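Local coordinates for programmed cell death 6-interacting protein (Homo sapiens, PDB 5WA1), which acts in endosomal sorting, membrane repair and cytokinesis, using its Bro1 domain, the part in this chain, to bind the ESCRT-III protein CHMP4C, at residues M22-S27 and A267-I272; A157-D162 and L167-K172; Q215-F220 and A238-D243; A232-L237 and E278-I283; A242-D247 and K355-K360. All coordinates share one frame; numbering follows the deposited sequence.

Contact 1: residues M22-S27 and A267-I272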
# COMPACT_ATOMS: atom_id res chain seq x y z
N MET A 22 -2.72 -12.54 -11.02
CA MET A 22 -2.08 -13.75 -10.50
C MET A 22 -2.26 -13.85 -8.98
O MET A 22 -1.86 -14.84 -8.37
CB MET A 22 -0.60 -13.76 -10.87
CG MET A 22 -0.34 -13.67 -12.37
SD MET A 22 1.41 -13.52 -12.81
CE MET A 22 1.33 -13.38 -14.60
N ALA A 23 -2.87 -12.81 -8.39
CA ALA A 23 -3.24 -12.79 -6.97
C ALA A 23 -2.01 -12.91 -6.06
O ALA A 23 -2.05 -13.57 -5.01
CB ALA A 23 -4.26 -13.88 -6.64
N THR A 24 -0.92 -12.24 -6.44
CA THR A 24 0.33 -12.27 -5.69
C THR A 24 0.67 -10.90 -5.11
O THR A 24 1.77 -10.39 -5.32
CB THR A 24 1.48 -12.76 -6.57
OG1 THR A 24 1.57 -11.92 -7.73
CG2 THR A 24 1.25 -14.19 -7.01
N PHE A 25 -0.27 -10.31 -4.38
CA PHE A 25 -0.13 -8.96 -3.85
C PHE A 25 0.37 -8.98 -2.41
O PHE A 25 0.06 -9.89 -1.64
CB PHE A 25 -1.47 -8.21 -3.94
CG PHE A 25 -1.79 -7.74 -5.33
CD1 PHE A 25 -2.47 -8.56 -6.21
CD2 PHE A 25 -1.41 -6.48 -5.75
CE1 PHE A 25 -2.76 -8.13 -7.50
CE2 PHE A 25 -1.69 -6.04 -7.03
CZ PHE A 25 -2.37 -6.87 -7.91
N ILE A 26 1.16 -7.99 -2.07
CA ILE A 26 1.75 -7.87 -0.75
C ILE A 26 0.79 -7.09 0.13
O ILE A 26 0.25 -6.05 -0.29
CB ILE A 26 3.12 -7.18 -0.81
CG1 ILE A 26 4.10 -8.02 -1.64
CG2 ILE A 26 3.67 -6.92 0.60
CD1 ILE A 26 5.31 -7.23 -2.10
N SER A 27 0.55 -7.59 1.34
CA SER A 27 -0.18 -6.86 2.37
C SER A 27 0.61 -6.94 3.67
O SER A 27 1.57 -7.71 3.80
CB SER A 27 -1.60 -7.40 2.56
OG SER A 27 -1.57 -8.76 2.95
N ALA A 267 10.91 -8.26 -6.92
CA ALA A 267 11.80 -8.53 -8.05
C ALA A 267 11.03 -9.16 -9.21
O ALA A 267 11.19 -8.75 -10.38
CB ALA A 267 12.95 -9.43 -7.60
N ALA A 268 10.19 -10.15 -8.92
CA ALA A 268 9.40 -10.78 -9.97
C ALA A 268 8.47 -9.78 -10.64
O ALA A 268 8.39 -9.72 -11.87
CB ALA A 268 8.61 -11.96 -9.39
N LYS A 269 7.76 -8.98 -9.84
CA LYS A 269 6.81 -8.02 -10.40
C LYS A 269 7.50 -6.94 -11.22
O LYS A 269 6.94 -6.48 -12.22
CB LYS A 269 5.98 -7.38 -9.28
CG LYS A 269 4.90 -8.29 -8.70
CD LYS A 269 3.56 -8.09 -9.37
CE LYS A 269 2.48 -8.93 -8.70
NZ LYS A 269 1.84 -8.19 -7.58
N HIS A 270 8.70 -6.53 -10.83
CA HIS A 270 9.50 -5.62 -11.65
C HIS A 270 9.72 -6.20 -13.05
O HIS A 270 9.47 -5.54 -14.06
CB HIS A 270 10.82 -5.34 -10.94
CG HIS A 270 11.81 -4.54 -11.75
ND1 HIS A 270 11.57 -3.25 -12.17
CD2 HIS A 270 13.05 -4.85 -12.18
CE1 HIS A 270 12.61 -2.80 -12.83
NE2 HIS A 270 13.53 -3.75 -12.86
N CYS A 271 10.13 -7.47 -13.12
CA CYS A 271 10.38 -8.09 -14.42
C CYS A 271 9.08 -8.41 -15.15
O CYS A 271 9.03 -8.30 -16.39
CB CYS A 271 11.21 -9.36 -14.24
SG CYS A 271 12.87 -9.07 -13.59
N ILE A 272 8.03 -8.83 -14.44
CA ILE A 272 6.76 -9.11 -15.10
C ILE A 272 6.19 -7.84 -15.70
O ILE A 272 5.62 -7.85 -16.80
CB ILE A 272 5.75 -9.76 -14.13
CG1 ILE A 272 6.17 -11.19 -13.80
CG2 ILE A 272 4.32 -9.73 -14.72
CD1 ILE A 272 5.49 -11.74 -12.54
O HOH W 1 2.89 -7.69 -5.44
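The N-terminal segment 22-27, which has no regular structure, passes a turn of helix 262-287 at some distance, with the CA atoms of Thr24 and Lys269 9.1 Å apart, so side chains have to bridge the gap. Lys269 does most of the reaching. Its chain leaves the helix, bends at chi2 (-93°) and again at chi4 (89°), and the second bend delivers the ammonium group to two partners of different kinds, a carbonyl oxygen and a ring face. NZ donates to the carbonyl oxygen of Thr24, with Lys269 NZ to Thr24 O at 3.2 Å, coming from well above the carbonyl plane. The same NZ stands over the centre of the Phe25 ring, 4.1 Å from its centroid and only 11° off the ring normal, a cation-pi contact onto one face. Behind the ammonium, Lys269 CE rests against the hydroxyl of Thr24, 3.3 Å from OG1. Farther out, Met22 SD brushes Ile272 CD1 at 4.5 Å, a loose apolar touch in a poorly ordered residue.

The charge has a partner beyond the two segments: Glu218 OE1 of helix 202-226 forms a salt bridge with NZ. Carboxylate, carbonyl and aromatic face together would be expected to favour the protonated lysine. Glu218 and Gln215 also touch Phe25, and Gln215 OE1 accepts from Ile26 N. What results is the N-terminal segment tied across helices of the TPR-like alpha-helical core of the Bro1 domain, centred on a buried lysine.

Contact 2: residues A157-D162 and L167-K172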
# COMPACT_ATOMS: atom_id res chain seq x y z
N ALA A 157 -5.76 -6.30 -1.15
CA ALA A 157 -5.22 -7.57 -1.64
C ALA A 157 -6.29 -8.65 -1.76
O ALA A 157 -6.08 -9.63 -2.48
CB ALA A 157 -4.08 -8.04 -0.73
N GLU A 158 -7.42 -8.50 -1.08
CA GLU A 158 -8.49 -9.49 -1.13
C GLU A 158 -9.48 -9.24 -2.26
O GLU A 158 -10.41 -10.04 -2.43
CB GLU A 158 -9.25 -9.52 0.20
CG GLU A 158 -8.77 -10.58 1.15
CD GLU A 158 -9.43 -10.49 2.51
OE1 GLU A 158 -9.22 -11.40 3.33
OE2 GLU A 158 -10.16 -9.50 2.75
N GLN A 159 -9.33 -8.16 -3.01
CA GLN A 159 -10.35 -7.80 -3.98
C GLN A 159 -10.28 -8.71 -5.20
O GLN A 159 -9.21 -9.15 -5.61
CB GLN A 159 -10.21 -6.33 -4.38
CG GLN A 159 -10.44 -5.38 -3.21
CD GLN A 159 -11.76 -5.66 -2.51
OE1 GLN A 159 -12.82 -5.70 -3.15
NE2 GLN A 159 -11.71 -5.87 -1.20
N ASN A 160 -11.45 -9.00 -5.76
CA ASN A 160 -11.54 -9.73 -7.02
C ASN A 160 -11.19 -8.76 -8.14
O ASN A 160 -11.94 -7.82 -8.41
CB ASN A 160 -12.94 -10.31 -7.21
CG ASN A 160 -13.16 -10.89 -8.60
OD1 ASN A 160 -12.21 -11.19 -9.34
ND2 ASN A 160 -14.43 -11.04 -8.98
N LEU A 161 -10.04 -8.96 -8.76
CA LEU A 161 -9.60 -8.03 -9.78
C LEU A 161 -10.18 -8.35 -11.14
O LEU A 161 -9.89 -7.63 -12.11
CB LEU A 161 -8.08 -8.01 -9.83
CG LEU A 161 -7.45 -7.67 -8.47
CD1 LEU A 161 -5.97 -7.44 -8.66
CD2 LEU A 161 -8.11 -6.44 -7.84
N ASP A 162 -11.00 -9.40 -11.25
CA ASP A 162 -11.80 -9.67 -12.43
C ASP A 162 -13.11 -8.89 -12.42
O ASP A 162 -13.98 -9.13 -13.26
CB ASP A 162 -12.05 -11.18 -12.54
CG ASP A 162 -12.67 -11.59 -13.87
OD1 ASP A 162 -12.00 -11.47 -14.91
OD2 ASP A 162 -13.84 -12.05 -13.86
N LEU A 167 -11.52 -3.86 -8.54
CA LEU A 167 -10.35 -3.11 -8.97
C LEU A 167 -10.34 -1.71 -8.38
O LEU A 167 -9.30 -1.22 -7.92
CB LEU A 167 -10.31 -3.05 -10.50
CG LEU A 167 -9.86 -4.32 -11.24
CD1 LEU A 167 -10.28 -4.25 -12.71
CD2 LEU A 167 -8.35 -4.52 -11.12
N LYS A 168 -11.49 -1.04 -8.38
CA LYS A 168 -11.56 0.32 -7.86
C LYS A 168 -11.33 0.35 -6.35
O LYS A 168 -10.66 1.25 -5.84
CB LYS A 168 -12.92 0.93 -8.21
CG LYS A 168 -13.04 2.42 -7.92
CD LYS A 168 -14.08 3.09 -8.84
CE LYS A 168 -15.44 2.41 -8.78
NZ LYS A 168 -16.53 3.18 -9.49
N ILE A 169 -11.87 -0.63 -5.62
CA ILE A 169 -11.59 -0.72 -4.18
C ILE A 169 -10.10 -0.88 -3.93
O ILE A 169 -9.51 -0.21 -3.08
CB ILE A 169 -12.40 -1.87 -3.55
CG1 ILE A 169 -13.89 -1.53 -3.55
CG2 ILE A 169 -11.88 -2.17 -2.13
CD1 ILE A 169 -14.80 -2.67 -3.09
N ALA A 170 -9.46 -1.79 -4.67
CA ALA A 170 -8.03 -2.03 -4.48
C ALA A 170 -7.21 -0.79 -4.82
O ALA A 170 -6.27 -0.44 -4.10
CB ALA A 170 -7.57 -3.22 -5.32
N ALA A 171 -7.55 -0.11 -5.92
CA ALA A 171 -6.81 1.09 -6.30
C ALA A 171 -6.91 2.16 -5.23
O ALA A 171 -5.91 2.80 -4.88
CB ALA A 171 -7.34 1.63 -7.63
N LYS A 172 -8.12 2.37 -4.69
CA LYS A 172 -8.32 3.36 -3.64
C LYS A 172 -7.59 2.98 -2.36
O LYS A 172 -6.94 3.83 -1.73
CB LYS A 172 -9.82 3.55 -3.39
CG LYS A 172 -10.19 4.72 -2.48
CD LYS A 172 -11.67 5.08 -2.63
CE LYS A 172 -12.06 5.20 -4.11
NZ LYS A 172 -13.52 5.37 -4.33
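Gln159 and Leu161 belong to the connection of a helix-loop-helix unit: the chain leaves helix 137-157, folds back along the first turns of helix 164-191, and packs against Leu167, Ile169 and Ala170. An Asx turn shapes the loop, Asn160 OD1 accepting from Asp162 N at 2.9 Å. The backbones are close, with the CA atoms of Leu161 and Leu167 5.0 Å apart, and no hydrogen bond joins the two segments.

Gln159 lies across Ile169 at about a right angle. Its chain bends at chi2 (-52°), which lays the amide carbon CD over the branch methyl, 3.5 Å from Ile169 CG2, while OE1 reaches Ile169 CD1 at 3.6 Å. NE2 has its polar partner at the end of the preceding helix, the carbonyl of Ile155.

Leu161 works the other flank. Its CD2 touches the Ala170 methyl CB at 4.1 Å, and Phe25 and Leu222 also lie against this leucine. Leu167, which also packs on an aromatic side chain of the bound peptide, spreads both methyls around the Leu161 carbonyl: Leu161 O is 3.4 Å from Leu167 CG, and Leu161 CB is 3.7 Å from Leu167 CD2.

Contact 3: residues Q215-F220 and A238-D243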
# COMPACT_ATOMS: atom_id res chain seq x y z
N GLN A 215 1.58 -1.22 -6.20
CA GLN A 215 0.45 -2.11 -6.38
C GLN A 215 -0.77 -1.34 -6.86
O GLN A 215 -1.56 -1.87 -7.65
CB GLN A 215 0.19 -2.89 -5.09
CG GLN A 215 1.35 -3.87 -4.88
CD GLN A 215 1.24 -4.83 -3.70
OE1 GLN A 215 1.79 -5.92 -3.76
NE2 GLN A 215 0.56 -4.41 -2.63
N ALA A 216 -0.91 -0.08 -6.43
CA ALA A 216 -1.97 0.77 -6.99
C ALA A 216 -1.78 0.95 -8.49
O ALA A 216 -2.74 0.83 -9.26
CB ALA A 216 -1.99 2.12 -6.28
N GLN A 217 -0.55 1.24 -8.93
CA GLN A 217 -0.28 1.38 -10.37
C GLN A 217 -0.55 0.07 -11.11
O GLN A 217 -1.09 0.08 -12.22
CB GLN A 217 1.16 1.84 -10.59
CG GLN A 217 1.59 1.98 -12.07
CD GLN A 217 0.97 3.19 -12.77
OE1 GLN A 217 0.48 4.12 -12.12
NE2 GLN A 217 1.00 3.19 -14.11
N GLU A 218 -0.21 -1.06 -10.50
CA GLU A 218 -0.51 -2.35 -11.13
C GLU A 218 -2.00 -2.55 -11.32
O GLU A 218 -2.44 -3.11 -12.33
CB GLU A 218 0.07 -3.49 -10.29
CG GLU A 218 -0.20 -4.87 -10.89
CD GLU A 218 0.33 -5.99 -10.01
OE1 GLU A 218 0.90 -5.69 -8.95
OE2 GLU A 218 0.17 -7.17 -10.37
N VAL A 219 -2.81 -2.11 -10.35
CA VAL A 219 -4.25 -2.23 -10.48
C VAL A 219 -4.75 -1.40 -11.66
O VAL A 219 -5.66 -1.83 -12.39
CB VAL A 219 -4.95 -1.81 -9.16
CG1 VAL A 219 -6.45 -1.70 -9.37
CG2 VAL A 219 -4.66 -2.82 -8.06
N PHE A 220 -4.18 -0.21 -11.86
CA PHE A 220 -4.58 0.57 -13.03
C PHE A 220 -4.18 -0.12 -14.33
O PHE A 220 -4.90 -0.01 -15.33
CB PHE A 220 -3.97 1.97 -12.96
CG PHE A 220 -4.80 2.94 -12.17
CD1 PHE A 220 -5.80 3.66 -12.79
CD2 PHE A 220 -4.60 3.10 -10.81
CE1 PHE A 220 -6.59 4.54 -12.07
CE2 PHE A 220 -5.37 3.98 -10.08
CZ PHE A 220 -6.37 4.71 -10.71
N ALA A 238 2.23 -0.22 -17.58
CA ALA A 238 3.10 -1.30 -17.13
C ALA A 238 4.51 -0.82 -16.88
O ALA A 238 5.15 -1.20 -15.89
CB ALA A 238 3.09 -2.44 -18.15
N ASN A 239 5.04 0.02 -17.78
CA ASN A 239 6.41 0.48 -17.63
C ASN A 239 6.56 1.29 -16.35
O ASN A 239 7.57 1.18 -15.63
CB ASN A 239 6.81 1.31 -18.85
CG ASN A 239 8.31 1.38 -19.04
OD1 ASN A 239 9.04 0.46 -18.67
ND2 ASN A 239 8.79 2.48 -19.59
N GLN A 240 5.56 2.12 -16.04
CA GLN A 240 5.61 2.89 -14.80
C GLN A 240 5.53 1.98 -13.58
O GLN A 240 6.21 2.23 -12.58
CB GLN A 240 4.47 3.91 -14.78
CG GLN A 240 4.43 4.71 -13.49
CD GLN A 240 5.70 5.50 -13.26
OE1 GLN A 240 6.05 6.37 -14.06
NE2 GLN A 240 6.39 5.20 -12.17
N ALA A 241 4.68 0.95 -13.63
CA ALA A 241 4.63 0.00 -12.52
C ALA A 241 5.97 -0.69 -12.33
O ALA A 241 6.40 -0.94 -11.20
CB ALA A 241 3.53 -1.03 -12.77
N ALA A 242 6.66 -0.99 -13.44
CA ALA A 242 7.99 -1.58 -13.35
C ALA A 242 8.94 -0.67 -12.59
O ALA A 242 9.71 -1.14 -11.75
CB ALA A 242 8.52 -1.88 -14.76
N ASP A 243 8.89 0.64 -12.87
CA ASP A 243 9.74 1.58 -12.15
C ASP A 243 9.45 1.57 -10.65
O ASP A 243 10.38 1.61 -9.83
CB ASP A 243 9.54 3.00 -12.70
CG ASP A 243 10.53 3.34 -13.77
OD1 ASP A 243 11.13 2.41 -14.35
OD2 ASP A 243 10.72 4.55 -14.03
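Gln217 carries this contact, lying against Gln240 and Ala241 of the next helix. Its CB is directed toward that helix and lies 4.3 Å from Ala241 CB. CG follows anti to the backbone N (chi1 178°), which carries it straight at the facing helix, where it sits 3.6 Å from Ala241 CB and equally close to Ala241 N. The alanine methyl is small enough for the backbones to come together here, with the CA atoms of Gln217 and Ala241 5.5 Å apart. At chi2 the chain turns, and the amide swings across the Gln240 side chain: CD lies 3.8 Å from Gln240 CG, and NE2 comes within 3.6 Å of Gln240 CB. The two side chains cross nearly at right angles, their amide planes 82° apart. NE2 and CD of Gln217 pack on the CB and CG methylenes of Gln240, and no hydrogen bond joins the two side chains.

The tip of Gln217 is fixed by backbone groups instead. NE2 donates to Ala356 O and to Leu237 O, while OE1 accepts from Leu358 N. Both ends of the amide are engaged, which supports its modelled orientation.

Helices 202-226 and 231-252 run antiparallel here, their local axes 8.8 Å apart at an angle of 166°. Met273 of helix 262-287 packs on Ala241, and on another side of helix 202-226 Val219 rests on Leu167 of helix 164-191, while Phe220 meets an aromatic ring of the bound peptide edge-to-face.

Contact 4: residues A232-L237 and E278-I283; sequences AIIAKL and EYHQSI
The imidazole of His280 stands between two neighbours, Ile234 from the facing helix over one face and Tyr279 from its own helix over the other. Ile234 CG2 sits above the centre of the ring, 3.4 Å from the centroid and 10° off the normal, a close CH-pi contact. That methyl is the branch anti to the backbone N of Ile234, while the longer CG1 arm heads off beside the backbone N. On the opposite face Tyr279 presents an edge atom, CD2, 3.9 Å above the imidazole plane, and His280 NE2 in turn lies in the plane of the tyrosine ring at its edge. The imidazole's rotation is further fixed by a hydrogen bond between His280 ND1 and Asp231 OD1, just before the segment 232-237.

Toward the backbones, Ala235 takes the position nearest the partner helix. Its CB touches His280 CB at 4.0 Å and Gln281 OE1 at 3.5 Å, and Gln281 bends at chi2 to bring that oxygen across. In helix 262-287, Ser282 OG donates to Tyr279 O at 2.6 Å. Ile233 and Leu237, on the same helix as Ile234, contact the bound peptide.

The local axes approach to 7.9 Å at a signed crossing angle of -160°, an antiparallel pair held close by alanine. Such packing of successive helices is typical of the Bro1 domain's TPR-like core.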
# COMPACT_ATOMS: atom_id res chain seq x y z
N ALA A 232 -0.71 1.02 -26.63
CA ALA A 232 0.27 2.06 -26.30
C ALA A 232 0.13 2.53 -24.85
O ALA A 232 1.13 2.75 -24.16
CB ALA A 232 0.11 3.25 -27.24
N ILE A 233 -1.11 2.69 -24.39
CA ILE A 233 -1.34 3.17 -23.04
C ILE A 233 -1.03 2.08 -22.02
O ILE A 233 -0.41 2.34 -20.98
CB ILE A 233 -2.79 3.66 -22.91
CG1 ILE A 233 -2.98 4.93 -23.74
CG2 ILE A 233 -3.18 3.85 -21.45
CD1 ILE A 233 -1.96 6.00 -23.44
N ILE A 234 -1.46 0.85 -22.31
CA ILE A 234 -1.18 -0.26 -21.40
C ILE A 234 0.32 -0.43 -21.20
O ILE A 234 0.79 -0.72 -20.09
CB ILE A 234 -1.84 -1.54 -21.94
CG1 ILE A 234 -3.37 -1.38 -21.89
CG2 ILE A 234 -1.41 -2.75 -21.12
CD1 ILE A 234 -4.13 -2.55 -22.48
N ALA A 235 1.11 -0.21 -22.26
CA ALA A 235 2.56 -0.36 -22.14
C ALA A 235 3.15 0.70 -21.22
O ALA A 235 4.03 0.40 -20.41
CB ALA A 235 3.21 -0.31 -23.53
N LYS A 236 2.68 1.94 -21.33
CA LYS A 236 3.17 3.01 -20.45
C LYS A 236 2.74 2.81 -19.00
O LYS A 236 3.48 3.18 -18.08
CB LYS A 236 2.69 4.36 -20.97
CG LYS A 236 3.30 4.74 -22.31
CD LYS A 236 2.81 6.10 -22.79
CE LYS A 236 3.38 6.43 -24.15
NZ LYS A 236 2.82 7.70 -24.69
N LEU A 237 1.54 2.26 -18.76
CA LEU A 237 1.14 1.96 -17.38
C LEU A 237 1.99 0.84 -16.79
O LEU A 237 2.43 0.91 -15.63
CB LEU A 237 -0.33 1.58 -17.33
CG LEU A 237 -1.35 2.65 -17.74
CD1 LEU A 237 -2.74 2.05 -17.83
CD2 LEU A 237 -1.36 3.77 -16.73
N GLU A 278 6.82 -4.51 -22.74
CA GLU A 278 7.37 -4.92 -24.05
C GLU A 278 6.33 -5.67 -24.87
O GLU A 278 6.29 -5.53 -26.10
CB GLU A 278 8.61 -5.78 -23.85
CG GLU A 278 9.83 -5.05 -23.32
CD GLU A 278 10.46 -4.11 -24.35
OE1 GLU A 278 9.88 -3.89 -25.44
OE2 GLU A 278 11.55 -3.56 -24.06
N TYR A 279 5.51 -6.49 -24.22
CA TYR A 279 4.50 -7.25 -24.94
C TYR A 279 3.48 -6.32 -25.59
O TYR A 279 3.16 -6.47 -26.77
CB TYR A 279 3.82 -8.25 -24.02
CG TYR A 279 2.67 -8.98 -24.67
CD1 TYR A 279 2.91 -9.99 -25.60
CD2 TYR A 279 1.36 -8.67 -24.37
CE1 TYR A 279 1.88 -10.66 -26.21
CE2 TYR A 279 0.31 -9.33 -24.97
CZ TYR A 279 0.58 -10.32 -25.89
OH TYR A 279 -0.45 -10.99 -26.49
N HIS A 280 2.96 -5.35 -24.83
CA HIS A 280 1.97 -4.45 -25.39
C HIS A 280 2.59 -3.47 -26.37
O HIS A 280 1.95 -3.08 -27.35
CB HIS A 280 1.21 -3.74 -24.27
CG HIS A 280 0.27 -4.65 -23.55
ND1 HIS A 280 -0.96 -4.99 -24.06
CD2 HIS A 280 0.40 -5.34 -22.39
CE1 HIS A 280 -1.56 -5.83 -23.24
NE2 HIS A 280 -0.75 -6.06 -22.22
N GLN A 281 3.84 -3.08 -26.14
CA GLN A 281 4.51 -2.26 -27.15
C GLN A 281 4.73 -3.04 -28.43
O GLN A 281 4.68 -2.46 -29.52
CB GLN A 281 5.84 -1.72 -26.60
CG GLN A 281 6.44 -0.60 -27.44
CD GLN A 281 5.65 0.69 -27.32
OE1 GLN A 281 4.85 0.84 -26.40
NE2 GLN A 281 5.88 1.62 -28.24
N SER A 282 4.96 -4.36 -28.33
CA SER A 282 5.16 -5.17 -29.53
C SER A 282 3.88 -5.26 -30.36
O SER A 282 3.95 -5.31 -31.60
CB SER A 282 5.66 -6.57 -29.14
OG SER A 282 4.56 -7.41 -28.80
N ILE A 283 2.72 -5.30 -29.71
CA ILE A 283 1.45 -5.28 -30.44
C ILE A 283 1.31 -3.99 -31.24
O ILE A 283 0.89 -4.00 -32.40
CB ILE A 283 0.27 -5.47 -29.46
CG1 ILE A 283 0.34 -6.85 -28.80
CG2 ILE A 283 -1.08 -5.25 -30.18
CD1 ILE A 283 -0.72 -7.07 -27.74
O HOH W 2 3.57 2.85 -25.73

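Contact 5: residues A242-D247 and K355-K360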
# COMPACT_ATOMS: atom_id res chain seq x y z
N ALA A 242 6.66 -0.99 -13.44
CA ALA A 242 7.99 -1.58 -13.35
C ALA A 242 8.94 -0.67 -12.59
O ALA A 242 9.71 -1.14 -11.75
CB ALA A 242 8.52 -1.88 -14.76
N ASP A 243 8.89 0.64 -12.87
CA ASP A 243 9.74 1.58 -12.15
C ASP A 243 9.45 1.57 -10.65
O ASP A 243 10.38 1.61 -9.83
CB ASP A 243 9.54 3.00 -12.70
CG ASP A 243 10.53 3.34 -13.77
OD1 ASP A 243 11.13 2.41 -14.35
OD2 ASP A 243 10.72 4.55 -14.03
N TYR A 244 8.17 1.50 -10.27
CA TYR A 244 7.83 1.50 -8.84
C TYR A 244 8.28 0.22 -8.16
O TYR A 244 8.83 0.26 -7.05
CB TYR A 244 6.31 1.66 -8.65
CG TYR A 244 5.75 3.01 -8.94
CD1 TYR A 244 6.43 4.17 -8.57
CD2 TYR A 244 4.51 3.14 -9.55
CE1 TYR A 244 5.88 5.43 -8.82
CE2 TYR A 244 3.96 4.38 -9.81
CZ TYR A 244 4.64 5.52 -9.44
OH TYR A 244 4.08 6.75 -9.69
N PHE A 245 8.00 -0.93 -8.78
CA PHE A 245 8.46 -2.19 -8.20
C PHE A 245 9.98 -2.25 -8.13
O PHE A 245 10.54 -2.77 -7.15
CB PHE A 245 7.93 -3.38 -9.00
CG PHE A 245 6.50 -3.70 -8.71
CD1 PHE A 245 6.11 -4.12 -7.44
CD2 PHE A 245 5.53 -3.57 -9.68
CE1 PHE A 245 4.78 -4.40 -7.17
CE2 PHE A 245 4.21 -3.86 -9.43
CZ PHE A 245 3.83 -4.28 -8.16
N GLY A 246 10.66 -1.71 -9.15
CA GLY A 246 12.11 -1.71 -9.14
C GLY A 246 12.69 -0.87 -8.02
O GLY A 246 13.60 -1.30 -7.30
N ASP A 247 12.16 0.34 -7.85
CA ASP A 247 12.58 1.20 -6.74
C ASP A 247 12.33 0.53 -5.40
O ASP A 247 13.17 0.60 -4.50
CB ASP A 247 11.85 2.54 -6.81
CG ASP A 247 12.37 3.46 -7.91
OD1 ASP A 247 13.43 3.16 -8.49
OD2 ASP A 247 11.72 4.48 -8.18
N LYS A 355 6.17 6.36 -19.89
CA LYS A 355 5.66 6.03 -18.57
C LYS A 355 4.45 6.90 -18.27
O LYS A 355 4.46 8.10 -18.54
CB LYS A 355 6.73 6.25 -17.48
CG LYS A 355 7.76 5.13 -17.46
CD LYS A 355 9.05 5.52 -16.77
CE LYS A 355 10.10 4.46 -17.03
NZ LYS A 355 11.44 4.88 -16.54
N ALA A 356 3.40 6.29 -17.73
CA ALA A 356 2.21 7.02 -17.30
C ALA A 356 1.84 6.61 -15.89
O ALA A 356 1.52 5.44 -15.64
CB ALA A 356 1.04 6.76 -18.25
N THR A 357 1.87 7.56 -14.96
CA THR A 357 1.54 7.30 -13.56
C THR A 357 0.11 7.77 -13.29
O THR A 357 -0.22 8.93 -13.53
CB THR A 357 2.53 7.98 -12.62
OG1 THR A 357 2.00 7.99 -11.28
CG2 THR A 357 2.83 9.41 -13.06
N LEU A 358 -0.73 6.84 -12.83
CA LEU A 358 -2.12 7.11 -12.49
C LEU A 358 -2.37 7.17 -11.00
O LEU A 358 -3.52 7.32 -10.58
CB LEU A 358 -3.02 6.03 -13.11
CG LEU A 358 -3.58 6.30 -14.50
CD1 LEU A 358 -4.68 7.33 -14.41
CD2 LEU A 358 -2.50 6.79 -15.45
N VAL A 359 -1.33 7.06 -10.17
CA VAL A 359 -1.51 6.89 -8.74
C VAL A 359 -0.76 7.97 -7.98
O VAL A 359 0.23 8.53 -8.46
CB VAL A 359 -1.06 5.48 -8.29
CG1 VAL A 359 -1.95 4.43 -8.94
CG2 VAL A 359 0.40 5.25 -8.67
N LYS A 360 -1.25 8.25 -6.77
CA LYS A 360 -0.66 9.22 -5.87
C LYS A 360 -0.82 8.70 -4.45
O LYS A 360 -1.83 8.07 -4.13
CB LYS A 360 -1.33 10.60 -6.03
CG LYS A 360 -0.78 11.70 -5.13
CD LYS A 360 0.65 12.07 -5.52
CE LYS A 360 1.29 12.98 -4.47
NZ LYS A 360 2.71 13.28 -4.79
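The Tyr244 ring has Thr357 at its hydroxyl edge, where OG1 lies near the ring plane, and Val359 CG2 approaching obliquely. Tyr244 OH and Thr357 OG1 share a hydrogen bond of 2.9 Å in which either could be the donor. Thr357 holds its OG1 anti to the backbone N (chi1 166°), directing the oxygen toward the tyrosine, and its CB is 3.5 Å from Tyr244 OH. Val359 CG2 packs against Tyr244 CE2 at 3.8 Å, and the two side chains lie alongside each other, pointing opposite ways. The second flat group is the Asp243 carboxylate, met by Lys355 on the syn side of OD2, with the ammonium 27° out of the carboxylate plane.

Segment 355-360 is an irregular strip from the C-terminal part of the Bro1 domain, running beside helices 231-252 and 202-226 after the last helix, 319-340. Its residues alternate: Lys355, Thr357 and Val359 turn to helix 231-252, while Ala356 and Leu358 touch apolar side chains of the bound peptide. A backbone hydrogen bond between Ala356 and Lys236 also holds the strip to the helix.

Lys355 is extended beyond CG and meets Asp243 at about a right angle. The salt bridge is short, Asp243 OD2 to Lys355 NZ being 2.6 Å. Asn239 and Gln240 also touch the lysine side chain.

How the contacts relate
All five contacts lie within one Bro1 domain. Contacts 3 and 5 are closest, their centres about 5 Å apart, and they share Ala242 and Asp243; with contact 4 they all use helix 231-252. Contacts 1 and 4 both use helix 262-287, about 18 Å apart between centres. Along the chain, contact 2 closes before contact 3 opens, and both fall between the two segments of contact 1, which brings the N-terminus back to helix 262-287. Contact 5 then lays the late segment 355-360 beside helix 231-252. Phe25 links contact 1 to Leu161 of contact 2. Successive helices are thus tied to the N-terminal segment and to segment 355-360 around the peptide site, which residues of contacts 2 to 5 border.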